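Local structure of diphthine synthase (Aeropyrum pernix, 1WDE) at residues A[88-100]-A[114-126]. The protein probably catalyses the S-adenosyl-L-methionine-dependent trimethylation of a modified histidine in elongation factor 2, forming diphthine on the way to diphthamide. Sequence-based numbering, arbitrary orientation.
Sequences VVTAGDPMVATTH and VRYIPGVSGVQAA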
loop_
_atom_site.group_PDB
_atom_site.type_symbol
_atom_site.label_atom_id
_atom_site.label_comp_id
_atom_site.label_asym_id
_atom_site.label_seq_id
_atom_site.Cartn_x
_atom_site.Cartn_y
_atom_site.Cartn_z
ATOM N N VAL A 88 -0.997 -19.888 -2.467
ATOM C CA VAL A 88 -1.407 -18.685 -3.181
ATOM C C VAL A 88 -0.276 -17.707 -2.899
ATOM O O VAL A 88 0.007 -17.369 -1.741
ATOM C CB VAL A 88 -2.754 -18.125 -2.670
ATOM C CG1 VAL A 88 -3.059 -16.795 -3.352
ATOM C CG2 VAL A 88 -3.879 -19.118 -2.971
ATOM N N VAL A 89 0.392 -17.277 -3.962
ATOM C CA VAL A 89 1.524 -16.375 -3.830
ATOM C C VAL A 89 1.218 -14.951 -4.250
ATOM O O VAL A 89 0.647 -14.710 -5.309
ATOM C CB VAL A 89 2.705 -16.850 -4.665
ATOM C CG1 VAL A 89 3.938 -16.018 -4.336
ATOM C CG2 VAL A 89 2.969 -18.335 -4.398
ATOM N N THR A 90 1.635 -14.015 -3.403
ATOM C CA THR A 90 1.441 -12.591 -3.637
ATOM C C THR A 90 2.786 -11.873 -3.578
ATOM O O THR A 90 3.658 -12.258 -2.811
ATOM C CB THR A 90 0.507 -11.988 -2.548
ATOM O OG1 THR A 90 -0.794 -12.588 -2.655
ATOM C CG2 THR A 90 0.382 -10.469 -2.716
ATOM N N ALA A 91 2.976 -10.853 -4.409
ATOM C CA ALA A 91 4.209 -10.085 -4.325
ATOM C C ALA A 91 4.013 -9.329 -2.990
ATOM O O ALA A 91 2.889 -9.016 -2.618
ATOM C CB ALA A 91 4.304 -9.095 -5.503
ATOM N N GLY A 92 5.079 -9.054 -2.259
ATOM C CA GLY A 92 4.903 -8.372 -0.986
ATOM C C GLY A 92 4.436 -9.338 0.094
ATOM O O GLY A 92 4.985 -10.428 0.237
ATOM N N ASP A 93 3.423 -8.945 0.855
ATOM C CA ASP A 93 2.871 -9.781 1.931
ATOM C C ASP A 93 1.384 -9.933 1.681
ATOM O O ASP A 93 0.689 -8.946 1.451
ATOM C CB ASP A 93 3.075 -9.113 3.297
ATOM C CG ASP A 93 2.573 -9.967 4.446
ATOM O OD1 ASP A 93 3.396 -10.622 5.112
ATOM O OD2 ASP A 93 1.356 -9.988 4.673
ATOM N N PRO A 94 0.862 -11.162 1.769
ATOM C CA PRO A 94 -0.570 -11.379 1.531
ATOM C C PRO A 94 -1.558 -10.658 2.452
ATOM O O PRO A 94 -2.714 -10.469 2.088
ATOM C CB PRO A 94 -0.700 -12.896 1.609
ATOM C CG PRO A 94 0.358 -13.277 2.615
ATOM C CD PRO A 94 1.525 -12.405 2.214
HETATM N N MSE A 95 -1.112 -10.235 3.631
HETATM C CA MSE A 95 -2.014 -9.570 4.563
HETATM C C MSE A 95 -1.931 -8.040 4.482
HETATM O O MSE A 95 -2.663 -7.318 5.172
HETATM C CB MSE A 95 -1.708 -10.033 5.991
HETATM C CG MSE A 95 -1.805 -11.542 6.169
HETATM SE SE MSE A 95 -3.562 -12.189 5.602
HETATM C CE MSE A 95 -3.519 -13.991 6.358
ATOM N N VAL A 96 -1.050 -7.543 3.629
ATOM C CA VAL A 96 -0.894 -6.104 3.507
ATOM C C VAL A 96 -1.514 -5.529 2.251
ATOM O O VAL A 96 -0.996 -5.711 1.156
ATOM C CB VAL A 96 0.605 -5.697 3.550
ATOM C CG1 VAL A 96 0.755 -4.175 3.309
ATOM C CG2 VAL A 96 1.196 -6.066 4.910
ATOM N N ALA A 97 -2.632 -4.835 2.418
ATOM C CA ALA A 97 -3.286 -4.179 1.298
ATOM C C ALA A 97 -3.840 -5.097 0.211
ATOM O O ALA A 97 -3.634 -4.852 -0.973
ATOM C CB ALA A 97 -2.327 -3.170 0.672
ATOM N N THR A 98 -4.516 -6.162 0.627
ATOM C CA THR A 98 -5.165 -7.099 -0.298
ATOM C C THR A 98 -6.318 -7.645 0.525
ATOM O O THR A 98 -6.367 -7.415 1.732
ATOM C CB THR A 98 -4.265 -8.281 -0.688
ATOM O OG1 THR A 98 -4.255 -9.235 0.379
ATOM C CG2 THR A 98 -2.840 -7.811 -0.958
ATOM N N THR A 99 -7.261 -8.337 -0.098
ATOM C CA THR A 99 -8.360 -8.900 0.677
ATOM C C THR A 99 -8.215 -10.422 0.854
ATOM O O THR A 99 -9.202 -11.110 1.115
ATOM C CB THR A 99 -9.732 -8.602 0.027
ATOM O OG1 THR A 99 -9.690 -8.968 -1.357
ATOM C CG2 THR A 99 -10.090 -7.128 0.172
ATOM N N HIS A 100 -6.990 -10.935 0.737
ATOM C CA HIS A 100 -6.744 -12.372 0.889
ATOM C C HIS A 100 -7.077 -12.957 2.273
ATOM O O HIS A 100 -7.109 -14.179 2.435
ATOM C CB HIS A 100 -5.295 -12.706 0.522
ATOM C CG HIS A 100 -4.947 -12.386 -0.899
ATOM N ND1 HIS A 100 -5.899 -12.282 -1.893
ATOM C CD2 HIS A 100 -3.758 -12.120 -1.491
ATOM C CE1 HIS A 100 -5.313 -11.959 -3.032
ATOM N NE2 HIS A 100 -4.015 -11.854 -2.815
ATOM N N VAL A 114 -4.857 -23.281 7.564
ATOM C CA VAL A 114 -4.256 -22.141 6.869
ATOM C C VAL A 114 -2.945 -21.682 7.482
ATOM O O VAL A 114 -2.855 -21.461 8.689
ATOM C CB VAL A 114 -5.219 -20.939 6.835
ATOM C CG1 VAL A 114 -4.522 -19.737 6.199
ATOM C CG2 VAL A 114 -6.481 -21.303 6.049
ATOM N N ARG A 115 -1.921 -21.557 6.642
ATOM C CA ARG A 115 -0.612 -21.100 7.106
ATOM C C ARG A 115 -0.318 -19.771 6.404
ATOM O O ARG A 115 -0.421 -19.666 5.177
ATOM C CB ARG A 115 0.477 -22.109 6.740
ATOM C CG ARG A 115 0.195 -23.523 7.184
ATOM C CD ARG A 115 0.380 -23.674 8.669
ATOM N NE ARG A 115 1.772 -23.922 9.029
ATOM C CZ ARG A 115 2.213 -23.938 10.284
ATOM N NH1 ARG A 115 3.493 -24.174 10.550
ATOM N NH2 ARG A 115 1.369 -23.697 11.276
ATOM N N TYR A 116 0.031 -18.760 7.186
ATOM C CA TYR A 116 0.348 -17.452 6.626
ATOM C C TYR A 116 1.866 -17.326 6.643
ATOM O O TYR A 116 2.479 -17.268 7.711
ATOM C CB TYR A 116 -0.325 -16.344 7.464
ATOM C CG TYR A 116 0.348 -14.979 7.393
ATOM C CD1 TYR A 116 0.848 -14.478 6.190
ATOM C CD2 TYR A 116 0.470 -14.191 8.527
ATOM C CE1 TYR A 116 1.455 -13.222 6.131
ATOM C CE2 TYR A 116 1.072 -12.931 8.478
ATOM C CZ TYR A 116 1.565 -12.462 7.281
ATOM O OH TYR A 116 2.199 -11.242 7.243
ATOM N N ILE A 117 2.479 -17.328 5.460
ATOM C CA ILE A 117 3.935 -17.196 5.382
ATOM C C ILE A 117 4.202 -15.731 5.019
ATOM O O ILE A 117 3.889 -15.298 3.921
ATOM C CB ILE A 117 4.541 -18.113 4.296
ATOM C CG1 ILE A 117 4.115 -19.569 4.543
ATOM C CG2 ILE A 117 6.085 -18.003 4.334
ATOM C CD1 ILE A 117 4.433 -20.055 5.949
ATOM N N PRO A 118 4.779 -14.954 5.947
ATOM C CA PRO A 118 5.024 -13.542 5.612
ATOM C C PRO A 118 6.092 -13.217 4.563
ATOM O O PRO A 118 7.029 -13.991 4.335
ATOM C CB PRO A 118 5.321 -12.890 6.967
ATOM C CG PRO A 118 5.713 -14.007 7.869
ATOM C CD PRO A 118 4.957 -15.220 7.385
ATOM N N GLY A 119 5.906 -12.075 3.902
ATOM C CA GLY A 119 6.860 -11.607 2.910
ATOM C C GLY A 119 7.128 -10.132 3.176
ATOM O O GLY A 119 6.322 -9.473 3.847
ATOM N N VAL A 120 8.245 -9.598 2.692
ATOM C CA VAL A 120 8.508 -8.167 2.890
ATOM C C VAL A 120 7.584 -7.398 1.944
ATOM O O VAL A 120 7.615 -7.625 0.725
ATOM C CB VAL A 120 9.970 -7.775 2.555
ATOM C CG1 VAL A 120 10.135 -6.252 2.662
ATOM C CG2 VAL A 120 10.941 -8.459 3.515
ATOM N N SER A 121 6.739 -6.507 2.473
ATOM C CA SER A 121 5.881 -5.764 1.560
ATOM C C SER A 121 6.537 -4.436 1.179
ATOM O O SER A 121 7.357 -3.888 1.930
ATOM C CB SER A 121 4.494 -5.528 2.150
ATOM O OG SER A 121 4.485 -4.437 3.010
ATOM N N GLY A 122 6.213 -3.958 -0.014
ATOM C CA GLY A 122 6.764 -2.701 -0.480
ATOM C C GLY A 122 6.294 -1.560 0.402
ATOM O O GLY A 122 6.987 -0.552 0.545
ATOM N N VAL A 123 5.118 -1.714 0.998
ATOM C CA VAL A 123 4.595 -0.673 1.877
ATOM C C VAL A 123 5.515 -0.504 3.074
ATOM O O VAL A 123 5.870 0.617 3.436
ATOM C CB VAL A 123 3.184 -1.020 2.428
ATOM C CG1 VAL A 123 2.732 0.067 3.402
ATOM C CG2 VAL A 123 2.176 -1.151 1.276
ATOM N N GLN A 124 5.883 -1.617 3.707
ATOM C CA GLN A 124 6.745 -1.587 4.893
ATOM C C GLN A 124 8.115 -1.034 4.547
ATOM O O GLN A 124 8.663 -0.200 5.284
ATOM C CB GLN A 124 6.883 -3.002 5.497
ATOM C CG GLN A 124 8.115 -3.177 6.413
ATOM C CD GLN A 124 8.658 -4.618 6.453
ATOM O OE1 GLN A 124 9.777 -4.857 6.921
ATOM N NE2 GLN A 124 7.867 -5.573 5.960
ATOM N N ALA A 125 8.668 -1.498 3.426
ATOM C CA ALA A 125 9.975 -1.033 2.986
ATOM C C ALA A 125 9.931 0.471 2.664
ATOM O O ALA A 125 10.872 1.186 2.967
ATOM C CB ALA A 125 10.434 -1.812 1.752
ATOM N N ALA A 126 8.838 0.938 2.064
ATOM C CA ALA A 126 8.706 2.356 1.730
ATOM C C ALA A 126 8.665 3.180 3.017
ATOM O O ALA A 126 9.419 4.141 3.154
ATOM C CB ALA A 126 7.458 2.587 0.923
#
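The Y116 ring carries the methylene of selenomethionine M95 on one face, M95 CG lying 3.7 Å from the ring centroid in a CH-pi contact, with SE farther above the same face; P118 CD covers the opposite face, and D93 OD1 lies at the edge, in plane. The D93 carboxylate stands nearly perpendicular to the ring (84°). A chi1 of -178°, which sets CG opposite the backbone N, carries this carboxylate across to the 114-126 segment, where D93 OD1 accepts from Y116 OH on its syn side at 2.5 Å and from G119 N on its anti side at 3.1 Å. D93 OD2 takes M95 N at 2.7 Å, an Asx turn at the start of the type I turn from D93 to V96; both amides come in tilted out of the carboxylate plane. Replacing D93 by an alanine is likely to leave Y116 OH and G119 N without OD1, and M95 N without OD2. G92 CA makes a CA-H...O contact of 3.3 Å with V120 O, and V96 CG1 meets V123 CG2. D93, V96, S121 and G122 probably bind S-adenosyl-L-methionine. The contact joins loops following parallel strands 85-90 and 113-117, separated by 9-14, whose L12 touches M95; S121 N-caps helix 122-130, and V123 leans on strand 168-173.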